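Local coordinates for protein Zn-dependent hydrolase of metallo-beta-lactamase superfamily TM0207 (Thermotoga maritima, PDB 1VJN) that is probably a zinc-dependent hydrolase of the metallo-beta-lactamase superfamily, of unknown substrate, built on the metallo-hydrolase/oxidoreductase fold, at residues A[108-113]-A[117-122]; A[30-35]-A[84-89]; A[140-145]-A[162-167]; A[168-173]-A[201-206]. One frame throughout, in Å; residues are numbered along the deposited sequence.

Overall arrangement
Interactions 1 and 3 lie within or against the larger mixed sheet, where strands 116-120 and 141-145 are neighbours joined by a probable hydrogen bond from Leu-143 N to Cys-119 O. Interactions 2 and 4 join that sheet to the smaller one, through strands 86-95 and 168-172, their centres about 16 Å apart. Chemistry follows place. The hairpin of interaction 1 is held by backbone hydrogen bonds and a salt bridge at its partly exposed end; interaction 3 packs the turn after a helix on the sheet, with one weak hydrogen bond; interaction 4 is purely apolar and buried, whereas interaction 2 runs from buried carbons to a partly exposed lysine and an exposed asparagine.

Interaction 1: A[108-113]-A[117-122]; sequences VFVFEG and KVCHLG
Phe-109 and His-120, and further along Phe-111 and Val-118, are the hydrogen-bonded pairs of two antiparallel strands whose axes approach to 4.6 Å. The pair nearer the turn has the shorter bonds: Phe-111 N reaches Val-118 O at 2.7 Å with an N-H...O angle of 173°, against 3.2 Å from Phe-109 N to His-120 O. In the non-hydrogen-bonded pairs the strands close up, and CA-H...O contacts such as Val-110 CA to Val-118 O at 3.3 Å fill in between the N-H...O hydrogen bonds.

The salt bridge joins Glu-112 and Lys-117, whose side chains run side by side on the same face. Lys-117 NZ lies 2.7 Å from Glu-112 OE2, above the carboxylate plane, a position it gains by the bend at the end of the lysine chain (chi4 84°).

Apolar contacts on that face gather round Cys-119, with SG 3.5 Å from Val-108 CG1; Leu-121 CD2 lies 3.8 Å from the same methyl. On the other face, His-120 CB meets the edge of the Phe-111 ring, while the imidazole of His-120 leads away and its NE2 hydrogen-bonds to Ala-21 O, between strands 13-19 and 22-27. Its ND1 accepts a bond from Gly-122 N, tying the ring to the turn after the strand. The whole is a beta hairpin in the larger sheet of the metallo-hydrolase/oxidoreductase fold.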
loop_
_atom_site.group_PDB
_atom_site.type_symbol
_atom_site.label_atom_id
_atom_site.label_comp_id
_atom_site.label_asym_id
_atom_site.label_seq_id
_atom_site.Cartn_x
_atom_site.Cartn_y
_atom_site.Cartn_z
ATOM N N VAL A 108 3.949 -7.866 3.113
ATOM C CA VAL A 108 3.031 -6.816 3.517
ATOM C C VAL A 108 3.757 -5.984 4.571
ATOM O O VAL A 108 4.343 -6.524 5.517
ATOM C CB VAL A 108 1.774 -7.471 4.160
ATOM C CG1 VAL A 108 0.937 -6.485 4.838
ATOM C CG2 VAL A 108 1.000 -8.291 3.121
ATOM N N PHE A 109 3.754 -4.677 4.408
ATOM C CA PHE A 109 4.359 -3.798 5.399
ATOM C C PHE A 109 3.332 -2.975 6.100
ATOM O O PHE A 109 2.401 -2.474 5.484
ATOM C CB PHE A 109 5.397 -2.881 4.711
ATOM C CG PHE A 109 6.663 -3.604 4.378
ATOM C CD1 PHE A 109 7.564 -3.899 5.381
ATOM C CD2 PHE A 109 6.956 -4.012 3.089
ATOM C CE1 PHE A 109 8.694 -4.583 5.108
ATOM C CE2 PHE A 109 8.116 -4.712 2.835
ATOM C CZ PHE A 109 8.969 -4.983 3.811
ATOM N N VAL A 110 3.506 -2.810 7.396
ATOM C CA VAL A 110 2.628 -1.992 8.168
ATOM C C VAL A 110 3.452 -0.833 8.765
ATOM O O VAL A 110 4.481 -1.045 9.378
ATOM C CB VAL A 110 1.964 -2.813 9.259
ATOM C CG1 VAL A 110 0.997 -1.971 10.048
ATOM C CG2 VAL A 110 1.213 -3.991 8.654
ATOM N N PHE A 111 2.979 0.376 8.578
ATOM C CA PHE A 111 3.645 1.575 9.096
ATOM C C PHE A 111 2.760 2.201 10.175
ATOM O O PHE A 111 1.563 2.457 9.963
ATOM C CB PHE A 111 3.910 2.561 7.968
ATOM C CG PHE A 111 4.515 1.915 6.770
ATOM C CD1 PHE A 111 5.884 1.709 6.702
ATOM C CD2 PHE A 111 3.728 1.492 5.726
ATOM C CE1 PHE A 111 6.446 1.112 5.621
ATOM C CE2 PHE A 111 4.291 0.879 4.639
ATOM C CZ PHE A 111 5.639 0.674 4.585
ATOM N N GLU A 112 3.350 2.426 11.336
ATOM C CA GLU A 112 2.617 2.946 12.480
ATOM C C GLU A 112 3.236 4.280 12.819
ATOM O O GLU A 112 4.411 4.343 13.167
ATOM C CB GLU A 112 2.694 1.964 13.652
ATOM C CG GLU A 112 1.874 2.361 14.876
ATOM C CD GLU A 112 1.507 1.178 15.790
ATOM O OE1 GLU A 112 1.881 0.014 15.504
ATOM O OE2 GLU A 112 0.813 1.412 16.808
ATOM N N GLY A 113 2.457 5.346 12.660
ATOM C CA GLY A 113 2.978 6.695 12.840
ATOM C C GLY A 113 1.907 7.751 12.930
ATOM O O GLY A 113 0.955 7.748 12.151
ATOM N N LYS A 117 -2.194 3.791 11.359
ATOM C CA LYS A 117 -1.572 2.585 10.842
ATOM C C LYS A 117 -1.894 2.455 9.364
ATOM O O LYS A 117 -3.061 2.420 8.942
ATOM C CB LYS A 117 -2.041 1.314 11.581
ATOM C CG LYS A 117 -1.399 1.089 12.937
ATOM C CD LYS A 117 -2.305 0.243 13.796
ATOM C CE LYS A 117 -1.631 -0.216 15.070
ATOM N NZ LYS A 117 -1.710 0.841 16.133
ATOM N N VAL A 118 -0.838 2.394 8.572
ATOM C CA VAL A 118 -0.947 2.304 7.134
ATOM C C VAL A 118 -0.425 0.953 6.738
ATOM O O VAL A 118 0.611 0.514 7.271
ATOM C CB VAL A 118 -0.123 3.412 6.445
ATOM C CG1 VAL A 118 -0.278 3.328 4.917
ATOM C CG2 VAL A 118 -0.543 4.791 6.960
ATOM N N CYS A 119 -1.134 0.295 5.821
ATOM C CA CYS A 119 -0.766 -1.038 5.309
ATOM C C CYS A 119 -0.664 -1.102 3.791
ATOM O O CYS A 119 -1.622 -0.878 3.075
ATOM C CB CYS A 119 -1.780 -2.112 5.769
ATOM S SG CYS A 119 -1.326 -3.817 5.361
ATOM N N HIS A 120 0.493 -1.535 3.315
ATOM C CA HIS A 120 0.692 -1.784 1.905
ATOM C C HIS A 120 0.698 -3.281 1.713
ATOM O O HIS A 120 1.606 -3.994 2.165
ATOM C CB HIS A 120 2.035 -1.215 1.490
ATOM C CG HIS A 120 2.308 -1.254 0.023
ATOM N ND1 HIS A 120 2.574 -2.423 -0.660
ATOM C CD2 HIS A 120 2.469 -0.248 -0.867
ATOM C CE1 HIS A 120 2.822 -2.130 -1.924
ATOM N NE2 HIS A 120 2.804 -0.813 -2.067
ATOM N N LEU A 121 -0.267 -3.776 0.968
ATOM C CA LEU A 121 -0.406 -5.214 0.853
ATOM C C LEU A 121 0.459 -5.912 -0.209
ATOM O O LEU A 121 0.438 -7.137 -0.298
ATOM C CB LEU A 121 -1.868 -5.553 0.679
ATOM C CG LEU A 121 -2.762 -5.459 1.950
ATOM C CD1 LEU A 121 -4.216 -5.644 1.536
ATOM C CD2 LEU A 121 -2.387 -6.458 3.069
ATOM N N GLY A 122 1.212 -5.160 -0.997
ATOM C CA GLY A 122 2.090 -5.725 -2.007
ATOM C C GLY A 122 1.224 -6.298 -3.138
ATOM O O GLY A 122 0.254 -5.697 -3.543
#

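Interaction 2: A[30-35]-A[84-89]; sequences KTIVTD and NGVKIK
Lys-30 lays its aliphatic chain across Asn-84, the two side chains crossing at about a right angle. The lysine CE comes to 3.5 Å from Asn-84 CB, and CD follows at 3.7 Å from that same CB. Nearer the backbone, Lys-30 CG sits 3.6 Å from Asn-84 O. Methylenes, rather than the ammonium group, do the touching here. The second contact is deeper: Ile-32 and Val-86 reach toward each other tip to tip, with Ile-32 CD1 4.0 Å from Val-86 CG1. The isoleucine's CG1 branch stands beside the backbone N (chi1 -63°) and its outer bond extends onward (chi2 151°), which carries CD1 across to the valine.

Around this pair, Ile-32 also packs on Phe-111 and Val-52, and Val-86 on Glu-28. Ile-88, two residues further along its strand, touches Val-52 and the rings of Phe-109 and Phe-111, continuing the same apolar layer inward. The backbones stand well apart, the nearest CA atoms, those of Lys-30 and Asn-84, being 7.3 Å from each other. Each strand is positioned by its own sheet: Thr-31 and Val-33 form backbone hydrogen bonds with Val-52, and Ile-32 with Leu-25, whereas Lys-87 and Lys-89 form theirs with Glu-112 and Val-110.

Ile-32 and Val-86 thus join the sheets, while Lys-30 lies on the turn before strand 86-89. With no hydrogen bond between the segments, no directional bond fixes their register, and van der Waals packing holds them together here.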
loop_
_atom_site.group_PDB
_atom_site.type_symbol
_atom_site.label_atom_id
_atom_site.label_comp_id
_atom_site.label_asym_id
_atom_site.label_seq_id
_atom_site.Cartn_x
_atom_site.Cartn_y
_atom_site.Cartn_z
ATOM N N LYS A 30 9.329 12.197 8.379
ATOM C CA LYS A 30 10.074 11.166 7.677
ATOM C C LYS A 30 9.305 10.769 6.436
ATOM O O LYS A 30 8.127 11.023 6.350
ATOM C CB LYS A 30 10.285 9.930 8.552
ATOM C CG LYS A 30 11.094 10.193 9.835
ATOM C CD LYS A 30 12.479 10.836 9.540
ATOM C CE LYS A 30 13.242 11.241 10.826
ATOM N NZ LYS A 30 13.815 12.625 10.728
ATOM N N THR A 31 9.991 10.116 5.514
ATOM C CA THR A 31 9.434 9.685 4.261
ATOM C C THR A 31 9.735 8.249 4.023
ATOM O O THR A 31 10.872 7.808 4.103
ATOM C CB THR A 31 10.041 10.550 3.110
ATOM O OG1 THR A 31 9.571 11.885 3.232
ATOM C CG2 THR A 31 9.541 10.109 1.750
ATOM N N ILE A 32 8.689 7.497 3.722
ATOM C CA ILE A 32 8.816 6.086 3.351
ATOM C C ILE A 32 8.407 5.947 1.888
ATOM O O ILE A 32 7.393 6.518 1.480
ATOM C CB ILE A 32 7.883 5.253 4.211
ATOM C CG1 ILE A 32 8.285 5.369 5.689
ATOM C CG2 ILE A 32 7.921 3.840 3.790
ATOM C CD1 ILE A 32 7.154 5.210 6.642
ATOM N N VAL A 33 9.204 5.244 1.100
ATOM C CA VAL A 33 8.842 4.915 -0.273
ATOM C C VAL A 33 8.663 3.391 -0.413
ATOM O O VAL A 33 9.537 2.594 -0.037
ATOM C CB VAL A 33 9.848 5.476 -1.299
ATOM C CG1 VAL A 33 9.391 5.121 -2.769
ATOM C CG2 VAL A 33 9.981 6.979 -1.153
ATOM N N THR A 34 7.494 2.978 -0.875
ATOM C CA THR A 34 7.231 1.570 -1.137
ATOM C C THR A 34 7.494 1.241 -2.575
ATOM O O THR A 34 7.191 2.035 -3.427
ATOM C CB THR A 34 5.795 1.214 -0.882
ATOM O OG1 THR A 34 4.951 1.957 -1.775
ATOM C CG2 THR A 34 5.413 1.677 0.516
ATOM N N ASP A 35 8.049 0.059 -2.823
ATOM C CA ASP A 35 8.108 -0.544 -4.143
ATOM C C ASP A 35 8.421 0.427 -5.297
ATOM O O ASP A 35 7.594 0.574 -6.219
ATOM C CB ASP A 35 6.778 -1.224 -4.434
ATOM C CG ASP A 35 6.533 -2.490 -3.598
ATOM O OD1 ASP A 35 7.301 -2.810 -2.679
ATOM O OD2 ASP A 35 5.568 -3.252 -3.817
ATOM N N ASN A 84 13.803 5.705 12.535
ATOM C CA ASN A 84 13.585 7.142 12.636
ATOM C C ASN A 84 12.256 7.508 13.329
ATOM O O ASN A 84 11.558 8.452 12.915
ATOM C CB ASN A 84 13.691 7.782 11.222
ATOM C CG ASN A 84 15.090 7.564 10.561
ATOM O OD1 ASN A 84 15.216 6.926 9.495
ATOM N ND2 ASN A 84 16.129 8.096 11.199
ATOM N N GLY A 85 11.920 6.761 14.384
ATOM C CA GLY A 85 10.687 6.987 15.148
ATOM C C GLY A 85 9.403 6.489 14.486
ATOM O O GLY A 85 8.295 6.782 14.963
ATOM N N VAL A 86 9.525 5.758 13.374
ATOM C CA VAL A 86 8.369 5.063 12.776
ATOM C C VAL A 86 8.564 3.575 13.009
ATOM O O VAL A 86 9.654 3.053 12.777
ATOM C CB VAL A 86 8.197 5.404 11.279
ATOM C CG1 VAL A 86 7.207 4.478 10.586
ATOM C CG2 VAL A 86 7.715 6.854 11.139
ATOM N N LYS A 87 7.522 2.924 13.527
ATOM C CA LYS A 87 7.492 1.469 13.677
ATOM C C LYS A 87 7.045 0.827 12.350
ATOM O O LYS A 87 5.998 1.181 11.779
ATOM C CB LYS A 87 6.541 1.051 14.799
ATOM C CG LYS A 87 7.077 1.280 16.205
ATOM C CD LYS A 87 5.957 1.421 17.260
ATOM C CE LYS A 87 4.918 0.248 17.222
ATOM N NZ LYS A 87 4.067 0.155 18.481
ATOM N N ILE A 88 7.863 -0.079 11.840
ATOM C CA ILE A 88 7.533 -0.811 10.646
ATOM C C ILE A 88 7.562 -2.298 10.894
ATOM O O ILE A 88 8.472 -2.833 11.558
ATOM C CB ILE A 88 8.513 -0.489 9.524
ATOM C CG1 ILE A 88 8.533 1.020 9.217
ATOM C CG2 ILE A 88 8.156 -1.244 8.318
ATOM C CD1 ILE A 88 9.868 1.496 8.791
ATOM N N LYS A 89 6.607 -2.968 10.293
ATOM C CA LYS A 89 6.462 -4.385 10.447
ATOM C C LYS A 89 6.249 -5.021 9.092
ATOM O O LYS A 89 5.384 -4.583 8.337
ATOM C CB LYS A 89 5.281 -4.659 11.380
ATOM C CG LYS A 89 5.014 -6.153 11.612
ATOM C CD LYS A 89 3.930 -6.427 12.676
ATOM C CE LYS A 89 4.083 -7.864 13.180
ATOM N NZ LYS A 89 3.057 -8.319 14.213
#

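Interaction 3: A[140-145]-A[162-167]; sequences DVLLVP and DLLNAK
Ala-166 and Leu-142 meet where the chain has just left a helix through a Schellman motif. Asn-165, with positive phi (48°), is the C-prime residue: its N bonds Asp-162 O, and Ala-166 N bonds back to Ala-161 O. Just beyond it, the methyl of Ala-166 points toward the strand, where its CB lies 3.7 Å from Leu-142 CB and 3.8 Å from Leu-142 CD2.

Leu-142 thus serves two partners with different branches. Its CG stands anti to the backbone N (chi1 -174°), and from there CD2 rests on the alanine while CD1 meets Leu-164 CD1 at 4.0 Å, the two leucine side chains crossing at about a right angle. Ala-161 of the helix and Leu-121 also pack on Leu-142, so this leucine is buried between helix and sheet.

Polar contact is slight. Lys-167 N makes a weak hydrogen bond of 3.4 Å to Asp-140 O, and Lys-167 CB passes equally close to that oxygen. The Asp-140 side chain leaves its backbone away from the turn, and OD2 takes a hydrogen bond from Lys-117 N.

Since strand 168-172 follows at once and lies parallel beside strand 141-145, the arrangement is that of a beta-alpha-beta crossover, with the turn that follows helix 154-163 laid against the first strand.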
loop_
_atom_site.group_PDB
_atom_site.type_symbol
_atom_site.label_atom_id
_atom_site.label_comp_id
_atom_site.label_asym_id
_atom_site.label_seq_id
_atom_site.Cartn_x
_atom_site.Cartn_y
_atom_site.Cartn_z
ATOM N N ASP A 140 -5.779 1.640 9.520
ATOM C CA ASP A 140 -6.453 2.898 9.194
ATOM C C ASP A 140 -6.479 3.222 7.704
ATOM O O ASP A 140 -7.502 3.641 7.164
ATOM C CB ASP A 140 -5.765 4.028 9.950
ATOM C CG ASP A 140 -5.825 3.816 11.449
ATOM O OD1 ASP A 140 -6.932 3.522 11.943
ATOM O OD2 ASP A 140 -4.823 3.871 12.197
ATOM N N VAL A 141 -5.343 3.064 7.049
ATOM C CA VAL A 141 -5.223 3.290 5.619
ATOM C C VAL A 141 -4.688 2.028 4.970
ATOM O O VAL A 141 -3.561 1.597 5.272
ATOM C CB VAL A 141 -4.260 4.474 5.276
ATOM C CG1 VAL A 141 -4.260 4.753 3.777
ATOM C CG2 VAL A 141 -4.628 5.700 5.998
ATOM N N LEU A 142 -5.494 1.431 4.100
ATOM C CA LEU A 142 -5.145 0.213 3.397
ATOM C C LEU A 142 -4.869 0.449 1.889
ATOM O O LEU A 142 -5.705 0.978 1.174
ATOM C CB LEU A 142 -6.269 -0.826 3.574
ATOM C CG LEU A 142 -5.982 -2.203 3.006
ATOM C CD1 LEU A 142 -4.742 -2.846 3.644
ATOM C CD2 LEU A 142 -7.223 -3.027 3.245
ATOM N N LEU A 143 -3.702 0.009 1.436
ATOM C CA LEU A 143 -3.331 0.016 0.023
ATOM C C LEU A 143 -3.487 -1.413 -0.469
ATOM O O LEU A 143 -2.761 -2.314 -0.013
ATOM C CB LEU A 143 -1.905 0.501 -0.141
ATOM C CG LEU A 143 -1.582 1.805 0.631
ATOM C CD1 LEU A 143 -0.094 2.155 0.457
ATOM C CD2 LEU A 143 -2.411 2.929 0.207
ATOM N N VAL A 144 -4.448 -1.636 -1.375
ATOM C CA VAL A 144 -4.904 -3.024 -1.643
ATOM C C VAL A 144 -4.999 -3.279 -3.168
ATOM O O VAL A 144 -5.561 -2.476 -3.878
ATOM C CB VAL A 144 -6.268 -3.325 -0.888
ATOM C CG1 VAL A 144 -7.369 -2.467 -1.397
ATOM C CG2 VAL A 144 -6.712 -4.769 -1.052
ATOM N N PRO A 145 -4.392 -4.366 -3.671
ATOM C CA PRO A 145 -4.493 -4.724 -5.058
ATOM C C PRO A 145 -5.880 -5.285 -5.361
ATOM O O PRO A 145 -6.449 -5.933 -4.503
ATOM C CB PRO A 145 -3.422 -5.826 -5.216
ATOM C CG PRO A 145 -3.316 -6.444 -3.901
ATOM C CD PRO A 145 -3.584 -5.349 -2.937
ATOM N N ASP A 162 -12.305 -5.678 5.084
ATOM C CA ASP A 162 -13.138 -5.967 6.245
ATOM C C ASP A 162 -12.404 -6.703 7.361
ATOM O O ASP A 162 -12.625 -6.414 8.539
ATOM C CB ASP A 162 -14.369 -6.781 5.838
ATOM C CG ASP A 162 -15.326 -6.003 4.912
ATOM O OD1 ASP A 162 -15.140 -4.772 4.699
ATOM O OD2 ASP A 162 -16.298 -6.562 4.339
ATOM N N LEU A 163 -11.552 -7.671 7.016
ATOM C CA LEU A 163 -10.802 -8.366 8.036
ATOM C C LEU A 163 -9.908 -7.427 8.845
ATOM O O LEU A 163 -9.595 -7.713 9.981
ATOM C CB LEU A 163 -9.920 -9.476 7.435
ATOM C CG LEU A 163 -10.696 -10.734 7.005
ATOM C CD1 LEU A 163 -9.879 -11.647 6.137
ATOM C CD2 LEU A 163 -11.253 -11.495 8.232
ATOM N N LEU A 164 -9.437 -6.367 8.219
ATOM C CA LEU A 164 -8.449 -5.470 8.809
ATOM C C LEU A 164 -9.146 -4.197 9.328
ATOM O O LEU A 164 -8.480 -3.290 9.796
ATOM C CB LEU A 164 -7.371 -5.121 7.753
ATOM C CG LEU A 164 -6.465 -6.262 7.240
ATOM C CD1 LEU A 164 -5.429 -5.785 6.207
ATOM C CD2 LEU A 164 -5.788 -6.958 8.390
ATOM N N ASN A 165 -10.485 -4.177 9.265
ATOM C CA ASN A 165 -11.315 -3.020 9.658
ATOM C C ASN A 165 -10.811 -1.711 9.048
ATOM O O ASN A 165 -10.822 -0.664 9.683
ATOM C CB ASN A 165 -11.424 -2.968 11.189
ATOM C CG ASN A 165 -12.637 -2.164 11.676
ATOM O OD1 ASN A 165 -13.729 -2.215 11.092
ATOM N ND2 ASN A 165 -12.439 -1.406 12.753
ATOM N N ALA A 166 -10.397 -1.783 7.785
ATOM C CA ALA A 166 -9.764 -0.632 7.089
ATOM C C ALA A 166 -10.755 0.512 6.927
ATOM O O ALA A 166 -11.919 0.283 6.588
ATOM C CB ALA A 166 -9.280 -1.043 5.714
ATOM N N LYS A 167 -10.281 1.737 7.124
ATOM C CA LYS A 167 -11.109 2.921 6.973
ATOM C C LYS A 167 -10.886 3.544 5.595
ATOM O O LYS A 167 -11.754 3.446 4.735
ATOM C CB LYS A 167 -10.785 3.920 8.083
ATOM C CG LYS A 167 -10.990 3.386 9.466
ATOM C CD LYS A 167 -12.462 3.076 9.699
ATOM C CE LYS A 167 -12.679 2.289 10.997
ATOM N NZ LYS A 167 -13.648 1.159 10.801
#

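Interaction 4: A[168-173]-A[201-206]; sequences VIIPMH and NILELF
Val-168 opens the strand and faces Leu-203 and Leu-205 across the interior of the two-sheet sandwich of the metallo-hydrolase/oxidoreductase fold. Strand 168-172 belongs to the larger sheet and strand 202-205 to the edge of the smaller one within the chain; they run nearly antiparallel (168°), with axes 11.4 Å apart at closest approach, a spacing that side chains alone bridge. The two methyls of Val-168 divide the work. CG1, placed anti to the backbone N (chi1 171°), meets Leu-203 CD2 tip to tip at 4.1 Å, and CG2 stands more loosely at 4.5 Å from Leu-205 CD2.

Ile-169 turns to the other face of its sheet, packing on Phe-189 of helix 187-190 and on Val-144. With Ile-170 the chain points inward again. This side chain slides past Leu-203 in the opposite direction, and it also packs on Leu-143 of the adjoining strand 141-145, and Leu-205 rests on Val-141 of that same strand. No polar group joins the segments, and the contact is buried and apolar. Leu-203 is the shared element: its CD2 rests on both inward-facing side chains of the strand, 4.0 Å from Ile-170 CD1 as well as touching Val-168 CG1.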
loop_
_atom_site.group_PDB
_atom_site.type_symbol
_atom_site.label_atom_id
_atom_site.label_comp_id
_atom_site.label_asym_id
_atom_site.label_seq_id
_atom_site.Cartn_x
_atom_site.Cartn_y
_atom_site.Cartn_z
ATOM N N VAL A 168 -9.741 4.193 5.390
ATOM C CA VAL A 168 -9.380 4.660 4.070
ATOM C C VAL A 168 -8.846 3.487 3.324
ATOM O O VAL A 168 -7.928 2.814 3.796
ATOM C CB VAL A 168 -8.327 5.744 4.096
ATOM C CG1 VAL A 168 -7.819 6.052 2.661
ATOM C CG2 VAL A 168 -8.903 6.998 4.742
ATOM N N ILE A 169 -9.453 3.207 2.173
ATOM C CA ILE A 169 -9.029 2.125 1.304
ATOM C C ILE A 169 -8.571 2.659 -0.067
ATOM O O ILE A 169 -9.361 3.303 -0.780
ATOM C CB ILE A 169 -10.194 1.137 1.087
ATOM C CG1 ILE A 169 -10.579 0.415 2.384
ATOM C CG2 ILE A 169 -9.780 0.138 0.053
ATOM C CD1 ILE A 169 -11.967 -0.256 2.354
ATOM N N ILE A 170 -7.327 2.372 -0.458
ATOM C CA ILE A 170 -6.845 2.835 -1.727
ATOM C C ILE A 170 -6.530 1.617 -2.586
ATOM O O ILE A 170 -5.603 0.858 -2.260
ATOM C CB ILE A 170 -5.607 3.754 -1.553
ATOM C CG1 ILE A 170 -5.941 5.001 -0.705
ATOM C CG2 ILE A 170 -5.022 4.144 -2.898
ATOM C CD1 ILE A 170 -4.758 5.669 -0.027
ATOM N N PRO A 171 -7.309 1.398 -3.662
ATOM C CA PRO A 171 -7.029 0.254 -4.570
ATOM C C PRO A 171 -5.770 0.497 -5.436
ATOM O O PRO A 171 -5.398 1.657 -5.744
ATOM C CB PRO A 171 -8.267 0.196 -5.485
ATOM C CG PRO A 171 -8.817 1.644 -5.492
ATOM C CD PRO A 171 -8.488 2.203 -4.106
HETATM N N MSE A 172 -5.127 -0.574 -5.848
HETATM C CA MSE A 172 -4.037 -0.440 -6.804
HETATM C C MSE A 172 -4.047 -1.696 -7.634
HETATM O O MSE A 172 -4.877 -2.569 -7.393
HETATM C CB MSE A 172 -2.692 -0.262 -6.104
HETATM C CG MSE A 172 -2.406 -1.339 -5.086
HETATM SE SE MSE A 172 -0.765 -1.006 -3.971
HETATM C CE MSE A 172 -0.870 -2.691 -2.943
ATOM N N HIS A 173 -3.152 -1.756 -8.622
ATOM C CA HIS A 173 -2.909 -2.979 -9.408
ATOM C C HIS A 173 -4.168 -3.319 -10.226
ATOM O O HIS A 173 -4.644 -4.443 -10.160
ATOM C CB HIS A 173 -2.586 -4.216 -8.520
ATOM C CG HIS A 173 -1.191 -4.274 -7.987
ATOM N ND1 HIS A 173 -0.908 -4.200 -6.633
ATOM C CD2 HIS A 173 -0.005 -4.471 -8.607
ATOM C CE1 HIS A 173 0.393 -4.314 -6.448
ATOM N NE2 HIS A 173 0.966 -4.465 -7.630
ATOM N N ASN A 201 -2.847 12.827 -7.346
ATOM C CA ASN A 201 -1.732 11.998 -6.923
ATOM C C ASN A 201 -1.327 12.144 -5.469
ATOM O O ASN A 201 -0.370 11.507 -5.050
ATOM C CB ASN A 201 -0.501 12.206 -7.836
ATOM C CG ASN A 201 0.175 13.568 -7.652
ATOM O OD1 ASN A 201 -0.475 14.537 -7.390
ATOM N ND2 ASN A 201 1.495 13.611 -7.769
ATOM N N ILE A 202 -2.015 13.000 -4.716
ATOM C CA ILE A 202 -1.748 13.220 -3.300
ATOM C C ILE A 202 -3.012 13.071 -2.463
ATOM O O ILE A 202 -4.081 13.576 -2.821
ATOM C CB ILE A 202 -1.152 14.617 -3.086
ATOM C CG1 ILE A 202 0.208 14.745 -3.776
ATOM C CG2 ILE A 202 -0.974 14.924 -1.611
ATOM C CD1 ILE A 202 0.603 16.202 -4.130
ATOM N N LEU A 203 -2.892 12.360 -1.356
ATOM C CA LEU A 203 -3.918 12.365 -0.337
ATOM C C LEU A 203 -3.301 12.852 0.959
ATOM O O LEU A 203 -2.302 12.300 1.412
ATOM C CB LEU A 203 -4.465 10.970 -0.149
ATOM C CG LEU A 203 -5.597 10.815 0.872
ATOM C CD1 LEU A 203 -6.857 11.512 0.362
ATOM C CD2 LEU A 203 -5.819 9.331 1.095
ATOM N N GLU A 204 -3.879 13.886 1.553
ATOM C CA GLU A 204 -3.474 14.321 2.889
ATOM C C GLU A 204 -4.549 13.963 3.901
ATOM O O GLU A 204 -5.742 14.097 3.605
ATOM C CB GLU A 204 -3.184 15.812 2.918
ATOM C CG GLU A 204 -1.886 16.122 2.214
ATOM C CD GLU A 204 -1.620 17.599 2.146
ATOM O OE1 GLU A 204 -1.300 18.167 3.214
ATOM O OE2 GLU A 204 -1.740 18.176 1.027
ATOM N N LEU A 205 -4.127 13.471 5.065
ATOM C CA LEU A 205 -5.035 13.167 6.181
ATOM C C LEU A 205 -4.605 14.006 7.336
ATOM O O LEU A 205 -3.426 14.058 7.661
ATOM C CB LEU A 205 -4.946 11.704 6.616
ATOM C CG LEU A 205 -5.140 10.620 5.572
ATOM C CD1 LEU A 205 -5.107 9.295 6.291
ATOM C CD2 LEU A 205 -6.450 10.756 4.790
ATOM N N PHE A 206 -5.564 14.683 7.947
ATOM C CA PHE A 206 -5.296 15.614 9.022
ATOM C C PHE A 206 -5.710 15.049 10.381
ATOM O O PHE A 206 -5.443 15.662 11.411
ATOM C CB PHE A 206 -5.994 16.939 8.707
ATOM C CG PHE A 206 -5.548 17.533 7.410
ATOM C CD1 PHE A 206 -4.448 18.374 7.357
ATOM C CD2 PHE A 206 -6.190 17.203 6.225
ATOM C CE1 PHE A 206 -4.006 18.908 6.156
ATOM C CE2 PHE A 206 -5.756 17.740 5.014
ATOM C CZ PHE A 206 -4.652 18.588 4.988
#